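Local coordinates for protein dihydrocoumarin hydrolase, AncDHCH1 (Pseudomonas sp., PDB 6C2C) that probably hydrolyses the lactone dihydrocoumarin with a pair of zinc ions, as a metallo-beta-lactamase-fold relative of methyl-parathion hydrolase, at residues A[50-53]-A[54-58]; A[118-122]-A[123-127]; A[174-177]-A[178-182]; A[250-253]-A[254-257]. All coordinates share one frame; numbering follows the deposited sequence.

All four contacts are local, each within one continuous piece of chain. Contact 2 is the buried one, its centre about 8 Å from the centre of the chain, and four of its side chains bind two zinc ions. Contacts 1, 3 and 4 are partly buried helix segments nearer the surface, where backbone bonds do most of the work: a serine hydroxyl joins them in contact 1, a proline and a glycine shape the helix in contact 3, and an arginine folds back over its own helix in contact 4. Contacts 2 and 3 touch, Val125 and Gly126 packing on Ser174 and Leu175; contacts 1 and 3 lie on opposite sides of the chain's centre.

Contact 1. Residues A[50-53]-A[54-58]; sequences AKTQ and SALAK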
# COMPACT_ATOMS: atom_id res chain seq x y z
N ALA A 50 -16.63 17.36 11.56
CA ALA A 50 -16.78 17.18 12.99
C ALA A 50 -16.82 15.70 13.40
O ALA A 50 -16.29 15.34 14.47
CB ALA A 50 -18.05 17.89 13.48
N LYS A 51 -17.45 14.84 12.58
CA LYS A 51 -17.47 13.41 12.91
C LYS A 51 -16.07 12.82 12.80
O LYS A 51 -15.67 11.99 13.62
CB LYS A 51 -18.41 12.65 11.99
CG LYS A 51 -19.86 12.85 12.33
CD LYS A 51 -20.70 11.74 11.78
CE LYS A 51 -20.42 10.47 12.54
NZ LYS A 51 -21.22 9.35 11.97
N THR A 52 -15.34 13.22 11.76
CA THR A 52 -13.96 12.78 11.61
C THR A 52 -13.12 13.28 12.76
O THR A 52 -12.34 12.52 13.36
CB THR A 52 -13.41 13.29 10.27
OG1 THR A 52 -14.10 12.60 9.22
CG2 THR A 52 -11.87 13.06 10.18
N GLN A 53 -13.27 14.57 13.10
CA GLN A 53 -12.50 15.13 14.21
C GLN A 53 -12.77 14.38 15.49
O GLN A 53 -11.84 13.98 16.21
CB GLN A 53 -12.87 16.61 14.39
CG GLN A 53 -12.06 17.57 13.51
CD GLN A 53 -12.83 18.79 12.95
OE1 GLN A 53 -13.91 19.21 13.46
NE2 GLN A 53 -12.29 19.34 11.86
N SER A 54 -14.04 14.11 15.79
CA SER A 54 -14.34 13.33 16.99
C SER A 54 -13.71 11.94 16.95
O SER A 54 -13.16 11.48 17.96
CB SER A 54 -15.85 13.31 17.20
OG SER A 54 -16.51 12.58 16.20
N ALA A 55 -13.77 11.25 15.81
CA ALA A 55 -13.17 9.91 15.72
C ALA A 55 -11.66 9.97 15.92
O ALA A 55 -11.08 9.14 16.62
CB ALA A 55 -13.51 9.28 14.36
N LEU A 56 -10.99 10.95 15.29
CA LEU A 56 -9.55 11.07 15.44
C LEU A 56 -9.20 11.33 16.90
O LEU A 56 -8.26 10.74 17.43
CB LEU A 56 -9.01 12.19 14.56
CG LEU A 56 -9.13 11.98 13.07
CD1 LEU A 56 -8.46 13.12 12.38
CD2 LEU A 56 -8.55 10.63 12.65
N ALA A 57 -9.98 12.16 17.57
CA ALA A 57 -9.64 12.47 18.95
C ALA A 57 -9.72 11.21 19.82
O ALA A 57 -8.90 11.02 20.74
CB ALA A 57 -10.58 13.56 19.47
N LYS A 58 -10.66 10.35 19.54
CA LYS A 58 -10.80 9.13 20.28
C LYS A 58 -9.53 8.25 20.22
O LYS A 58 -9.28 7.49 21.12
CB LYS A 58 -12.00 8.38 19.76
CG LYS A 58 -12.12 6.94 20.14
CD LYS A 58 -13.50 6.38 19.80
CE LYS A 58 -13.51 4.88 19.82
NZ LYS A 58 -14.82 4.26 19.46
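Ser54 turns back on the preceding turn and spends both its backbone N-H and its hydroxyl there. Its N donates to Ala50 O at 2.9 Å, while OG gives a second bond, 2.8 Å long, to Lys51 O. With chi1 at 67°, OG lies between the backbone N and the carbonyl carbon and reaches Lys51 O from the side, above the carbonyl plane and not on a lone pair. Lys51 O thus has two donors on the same face of its plane, the second being Ala55 N at 3.0 Å. The next two carbonyls are met more nearly head-on: Thr52 O takes Leu56 N at 2.8 Å and Gln53 O takes Ala57 N at 2.9 Å. On the buried side, Thr52 and Leu56 lie side by side, with Thr52 CG2 4.1 Å from Leu56 CD1, and Leu56 also reaches Ala232 of helix 231-234. With CG2 anti to its backbone N, on the side of Leu56, Thr52 has OG1 beside that N, and the hydroxyl hydrogen-bonds to the Gln47 side chain. Lys58 makes a salt bridge with Asp236. The pattern is that of an amphipathic alpha-helix with i to i+4 bonding, supplemented by a serine hydroxyl bonded to the carbonyl three residues earlier.

Contact 2. Residues A[118-122]-A[123-127]; sequences THMHP and DHVGG. With ZN (zinc ion), chain D; ZN (zinc ion), chain C.
The backbone turns from loop into helix at His121, the N-cap residue, whose carbonyl O accepts from both His124 N at 2.9 Å and Val125 N at 3.2 Å, while Pro122 O takes Gly126 N. The side chains then divide between two zinc ions. His119 binds one through NE2 (2.1 Å) and His121 joins it through ND1; Asp123 OD2 (2.3 Å) and His124 NE2 (2.1 Å) bind the other. Water 1 lies 1.9 Å from each zinc and also donates to Asp123 OD1, so this carboxylate holds a metal with one oxygen and the bridging water with the other. The imidazoles of His119 and His124 meet obliquely, planes at 46°, with His119 CE1 3.1 Å above the centre of one face of His124. The rotation of the His119 ring is fixed at its edge: ND1 donates, close to the ring plane, to Thr118 OG1, at 2.9 Å. The polar edge of His124 away from the metal has its strongest partner in Asp84. His205, Asp226 and water 2 complete the first zinc site; Asp226, shared by both metals, and His273 complete the second. This HxHxDH sequence is the metal-binding signature of the metallo-beta-lactamase fold. It follows strand 114-116 and runs into helix 122-125, with Met120 against helix 145-151 and Val125 against helix 162-180.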
# COMPACT_ATOMS: atom_id res chain seq x y z
N THR A 118 -1.55 -3.18 -6.57
CA THR A 118 -2.95 -3.23 -6.14
C THR A 118 -3.82 -2.29 -6.97
O THR A 118 -4.92 -2.65 -7.37
CB THR A 118 -3.07 -2.88 -4.64
OG1 THR A 118 -2.55 -1.54 -4.40
CG2 THR A 118 -2.37 -3.93 -3.76
N HIS A 119 -3.28 -1.13 -7.32
CA HIS A 119 -3.96 -0.17 -8.17
C HIS A 119 -2.96 0.89 -8.60
O HIS A 119 -1.92 1.08 -7.96
CB HIS A 119 -5.16 0.47 -7.45
CG HIS A 119 -4.82 1.31 -6.24
ND1 HIS A 119 -4.16 0.81 -5.13
CD2 HIS A 119 -5.09 2.61 -5.98
CE1 HIS A 119 -4.04 1.78 -4.22
NE2 HIS A 119 -4.63 2.88 -4.69
N MET A 120 -3.28 1.59 -9.70
CA MET A 120 -2.26 2.49 -10.28
C MET A 120 -2.32 3.92 -9.77
O MET A 120 -1.97 4.83 -10.50
CB MET A 120 -2.36 2.45 -11.80
CG MET A 120 -2.05 1.03 -12.32
SD MET A 120 -1.98 1.02 -14.14
CE MET A 120 -1.62 -0.73 -14.36
N HIS A 121 -2.59 4.14 -8.50
CA HIS A 121 -2.37 5.45 -7.92
C HIS A 121 -0.89 5.71 -7.75
O HIS A 121 -0.07 4.78 -7.71
CB HIS A 121 -3.11 5.54 -6.58
CG HIS A 121 -4.58 5.80 -6.72
ND1 HIS A 121 -5.49 5.68 -5.69
CD2 HIS A 121 -5.32 6.19 -7.80
CE1 HIS A 121 -6.71 5.98 -6.10
NE2 HIS A 121 -6.63 6.30 -7.38
N PRO A 122 -0.50 6.98 -7.69
CA PRO A 122 0.93 7.31 -7.75
C PRO A 122 1.74 6.75 -6.63
O PRO A 122 2.90 6.43 -6.85
CB PRO A 122 0.94 8.84 -7.69
CG PRO A 122 -0.35 9.18 -7.09
CD PRO A 122 -1.33 8.19 -7.67
N ASP A 123 1.17 6.62 -5.46
CA ASP A 123 1.86 6.10 -4.28
C ASP A 123 1.92 4.60 -4.28
O ASP A 123 2.45 4.02 -3.33
CB ASP A 123 1.19 6.58 -3.00
CG ASP A 123 -0.36 6.27 -2.95
OD1 ASP A 123 -1.14 6.46 -3.88
OD2 ASP A 123 -0.78 5.84 -1.91
N HIS A 124 1.52 3.95 -5.38
CA HIS A 124 1.73 2.51 -5.53
C HIS A 124 2.56 2.12 -6.73
O HIS A 124 3.25 1.08 -6.69
CB HIS A 124 0.38 1.78 -5.59
CG HIS A 124 -0.45 2.09 -4.36
ND1 HIS A 124 -0.58 1.25 -3.28
CD2 HIS A 124 -1.08 3.25 -4.01
CE1 HIS A 124 -1.27 1.85 -2.32
NE2 HIS A 124 -1.58 3.08 -2.75
N VAL A 125 2.57 2.94 -7.78
CA VAL A 125 3.35 2.64 -8.97
C VAL A 125 4.58 3.53 -9.15
O VAL A 125 5.41 3.20 -10.00
CB VAL A 125 2.49 2.72 -10.26
CG1 VAL A 125 1.41 1.66 -10.24
CG2 VAL A 125 1.87 4.14 -10.51
N GLY A 126 4.70 4.66 -8.42
CA GLY A 126 5.81 5.59 -8.68
C GLY A 126 7.16 4.93 -8.51
O GLY A 126 8.11 5.18 -9.28
N GLY A 127 7.25 3.99 -7.55
CA GLY A 127 8.50 3.29 -7.32
C GLY A 127 8.96 2.42 -8.47
O GLY A 127 10.13 2.02 -8.49
ZN ZN D . -5.09 4.70 -3.67
ZN ZN C . -2.72 4.58 -1.83
O HOH W 1 -3.46 5.53 -3.25
O HOH W 2 -5.97 6.43 -2.57

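Contact 3. Residues A[174-177]-A[178-182]; sequences SLNP and YVKAG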
# COMPACT_ATOMS: atom_id res chain seq x y z
N SER A 174 5.20 5.77 -15.04
CA SER A 174 5.73 4.73 -14.18
C SER A 174 5.72 3.38 -14.88
O SER A 174 6.69 2.61 -14.78
CB SER A 174 4.90 4.63 -12.88
OG SER A 174 5.02 5.86 -12.11
N LEU A 175 4.66 3.11 -15.63
CA LEU A 175 4.57 1.81 -16.32
C LEU A 175 5.31 1.74 -17.67
O LEU A 175 5.62 0.64 -18.14
CB LEU A 175 3.10 1.46 -16.56
CG LEU A 175 2.34 0.75 -15.45
CD1 LEU A 175 2.94 -0.64 -15.20
CD2 LEU A 175 2.48 1.45 -14.19
N ASN A 176 5.61 2.88 -18.28
CA ASN A 176 6.09 2.89 -19.67
C ASN A 176 7.31 2.02 -19.89
O ASN A 176 7.31 1.28 -20.89
CB ASN A 176 6.35 4.35 -20.08
CG ASN A 176 6.68 4.47 -21.54
OD1 ASN A 176 7.76 4.95 -21.90
ND2 ASN A 176 5.80 3.96 -22.39
N PRO A 177 8.36 2.04 -19.04
CA PRO A 177 9.52 1.16 -19.32
C PRO A 177 9.11 -0.28 -19.45
O PRO A 177 9.63 -1.03 -20.28
CB PRO A 177 10.46 1.39 -18.12
CG PRO A 177 10.00 2.68 -17.50
CD PRO A 177 8.55 2.84 -17.82
N TYR A 178 8.19 -0.72 -18.59
CA TYR A 178 7.81 -2.11 -18.60
C TYR A 178 6.97 -2.44 -19.81
O TYR A 178 7.15 -3.49 -20.43
CB TYR A 178 7.03 -2.43 -17.30
CG TYR A 178 7.92 -2.16 -16.10
CD1 TYR A 178 7.93 -0.90 -15.53
CD2 TYR A 178 8.75 -3.15 -15.55
CE1 TYR A 178 8.77 -0.60 -14.44
CE2 TYR A 178 9.57 -2.88 -14.47
CZ TYR A 178 9.59 -1.60 -13.92
OH TYR A 178 10.40 -1.29 -12.83
N VAL A 179 6.03 -1.56 -20.14
CA VAL A 179 5.18 -1.78 -21.31
C VAL A 179 6.04 -1.87 -22.56
O VAL A 179 5.92 -2.82 -23.35
CB VAL A 179 4.14 -0.65 -21.40
CG1 VAL A 179 3.43 -0.72 -22.76
CG2 VAL A 179 3.14 -0.75 -20.24
N LYS A 180 6.96 -0.96 -22.70
CA LYS A 180 7.81 -0.98 -23.88
C LYS A 180 8.70 -2.20 -23.99
O LYS A 180 8.97 -2.66 -25.05
CB LYS A 180 8.70 0.26 -23.95
CG LYS A 180 7.94 1.56 -24.07
CD LYS A 180 7.31 1.78 -25.41
CE LYS A 180 7.32 3.26 -25.79
NZ LYS A 180 6.31 3.64 -26.80
N ALA A 181 9.11 -2.72 -22.85
CA ALA A 181 9.94 -3.90 -22.88
C ALA A 181 9.13 -5.22 -22.88
O ALA A 181 9.73 -6.30 -22.76
CB ALA A 181 10.92 -3.88 -21.67
N GLY A 182 7.80 -5.15 -22.99
CA GLY A 182 7.01 -6.37 -22.98
C GLY A 182 6.94 -7.02 -21.62
O GLY A 182 6.68 -8.24 -21.51
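This is a turn-to-turn contact at the C-terminal end of helix 162-180, where Leu175, Asn176 and Pro177 meet the last helical residues. Pro177 has no N-H to give to the turn before it, and the helix is kinked there. Beyond the proline the bonding resumes: Leu175 O accepts from Val179 N at 3.0 Å and more weakly from Tyr178 N, and Asn176 O takes Lys180 N at 2.9 Å, almost straight. Ala181 N closes the series on Pro177 O. Tyr178 lays the edge of its ring by the carbonyls of Ser174 and Leu175, both near the ring plane, with CD1 3.8 Å from Ser174 O. That buried oxygen has no hydrogen-bond partner. The phenol OH hydrogen-bonds to Leu128 O and Phe136 N, and the ring packs on Val141 of strand 140-142. On the outer side, with CG anti to the backbone N (chi1 -173°), the Asn176 amide crosses the aliphatic part of Lys180, Asn176 ND2 3.6 Å from Lys180 CG. Leu175 and Val179 both rest on Phe184. Gly182, with positive phi, bonds through its N to Val179 O at 3.0 Å, while Lys183 N reaches Tyr178 O: the helix ends in a Schellman motif.

Contact 4. Residues A[250-253]-A[254-257]; sequences AAAA and ERKK
Arg255 folds its side chain back over the preceding turn, so that one guanidinium face lies over the backbone of Ala251 and Ala252. Arg255 NH1 lies 3.6 Å from Ala252 CA, and Ala251 O is 3.8 Å from the guanidinium plane, nearer its edge than its centre. The chain leaves the helix extended and then bends at chi3 (48°), which brings the flat group back along the helix surface. Beneath it the backbone is regular: Ala251 O accepts Arg255 N at 3.0 Å, Ala250 O takes Glu254 N and Ala252 O takes Lys256 N, each at 2.9 Å, and Ala253 O takes Lys257 N at 3.0 Å. Glu254 keeps its aliphatic part on the same turn, CG 3.3 Å from Ala250 O, before its carboxylate leads away. Outside this shell the guanidinium is held by backbone carbonyls: NH2 bonds to Leu227 O and NE to Pro238 O, which ties the buried arginine to the loops beside the helix. Ala252 and Arg255 also pack on Thr241. Lys257 leads away and forms a salt bridge with Asp261, one turn on. With Ala251 and Arg255 buried and Ala253, Lys256 and Lys257 exposed, residues 250-257 form an amphipathic piece of a helix of the metallo-beta-lactamase fold.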
# COMPACT_ATOMS: atom_id res chain seq x y z
N ALA A 250 -18.84 1.02 -4.35
CA ALA A 250 -18.14 -0.25 -4.50
C ALA A 250 -16.99 -0.34 -3.51
O ALA A 250 -16.74 -1.41 -2.97
CB ALA A 250 -17.63 -0.40 -5.94
N ALA A 251 -16.28 0.77 -3.28
CA ALA A 251 -15.18 0.75 -2.33
C ALA A 251 -15.68 0.36 -0.94
O ALA A 251 -15.03 -0.42 -0.23
CB ALA A 251 -14.51 2.12 -2.28
N ALA A 252 -16.79 0.95 -0.50
CA ALA A 252 -17.30 0.60 0.82
C ALA A 252 -17.72 -0.86 0.87
O ALA A 252 -17.44 -1.56 1.83
CB ALA A 252 -18.49 1.51 1.18
N ALA A 253 -18.37 -1.35 -0.20
CA ALA A 253 -18.78 -2.74 -0.25
C ALA A 253 -17.59 -3.68 -0.18
O ALA A 253 -17.64 -4.70 0.52
CB ALA A 253 -19.56 -3.02 -1.53
N GLU A 254 -16.50 -3.36 -0.90
CA GLU A 254 -15.33 -4.24 -0.90
C GLU A 254 -14.63 -4.22 0.45
O GLU A 254 -14.11 -5.26 0.92
CB GLU A 254 -14.36 -3.84 -2.03
CG GLU A 254 -14.96 -4.21 -3.39
CD GLU A 254 -15.11 -5.73 -3.62
OE1 GLU A 254 -14.52 -6.61 -2.93
OE2 GLU A 254 -15.85 -6.09 -4.56
N ARG A 255 -14.57 -3.05 1.09
CA ARG A 255 -13.95 -2.98 2.41
C ARG A 255 -14.75 -3.81 3.41
O ARG A 255 -14.19 -4.62 4.19
CB ARG A 255 -13.83 -1.52 2.87
CG ARG A 255 -13.49 -1.39 4.36
CD ARG A 255 -13.20 0.04 4.75
NE ARG A 255 -14.21 1.01 4.26
CZ ARG A 255 -14.06 1.77 3.16
NH1 ARG A 255 -15.05 2.61 2.82
NH2 ARG A 255 -12.98 1.66 2.36
N LYS A 256 -16.08 -3.63 3.42
CA LYS A 256 -16.93 -4.42 4.33
C LYS A 256 -16.74 -5.93 4.11
O LYS A 256 -16.58 -6.70 5.09
CB LYS A 256 -18.40 -3.99 4.13
CG LYS A 256 -19.36 -4.77 5.05
CD LYS A 256 -18.84 -4.84 6.55
CE LYS A 256 -19.88 -5.54 7.39
NZ LYS A 256 -20.52 -6.58 6.49
N LYS A 257 -16.69 -6.36 2.85
CA LYS A 257 -16.51 -7.77 2.53
C LYS A 257 -15.17 -8.28 3.08
O LYS A 257 -15.08 -9.35 3.68
CB LYS A 257 -16.58 -7.93 1.01
CG LYS A 257 -16.47 -9.32 0.60
CD LYS A 257 -16.73 -9.51 -0.90
CE LYS A 257 -16.85 -11.02 -1.18
NZ LYS A 257 -15.94 -11.89 -0.30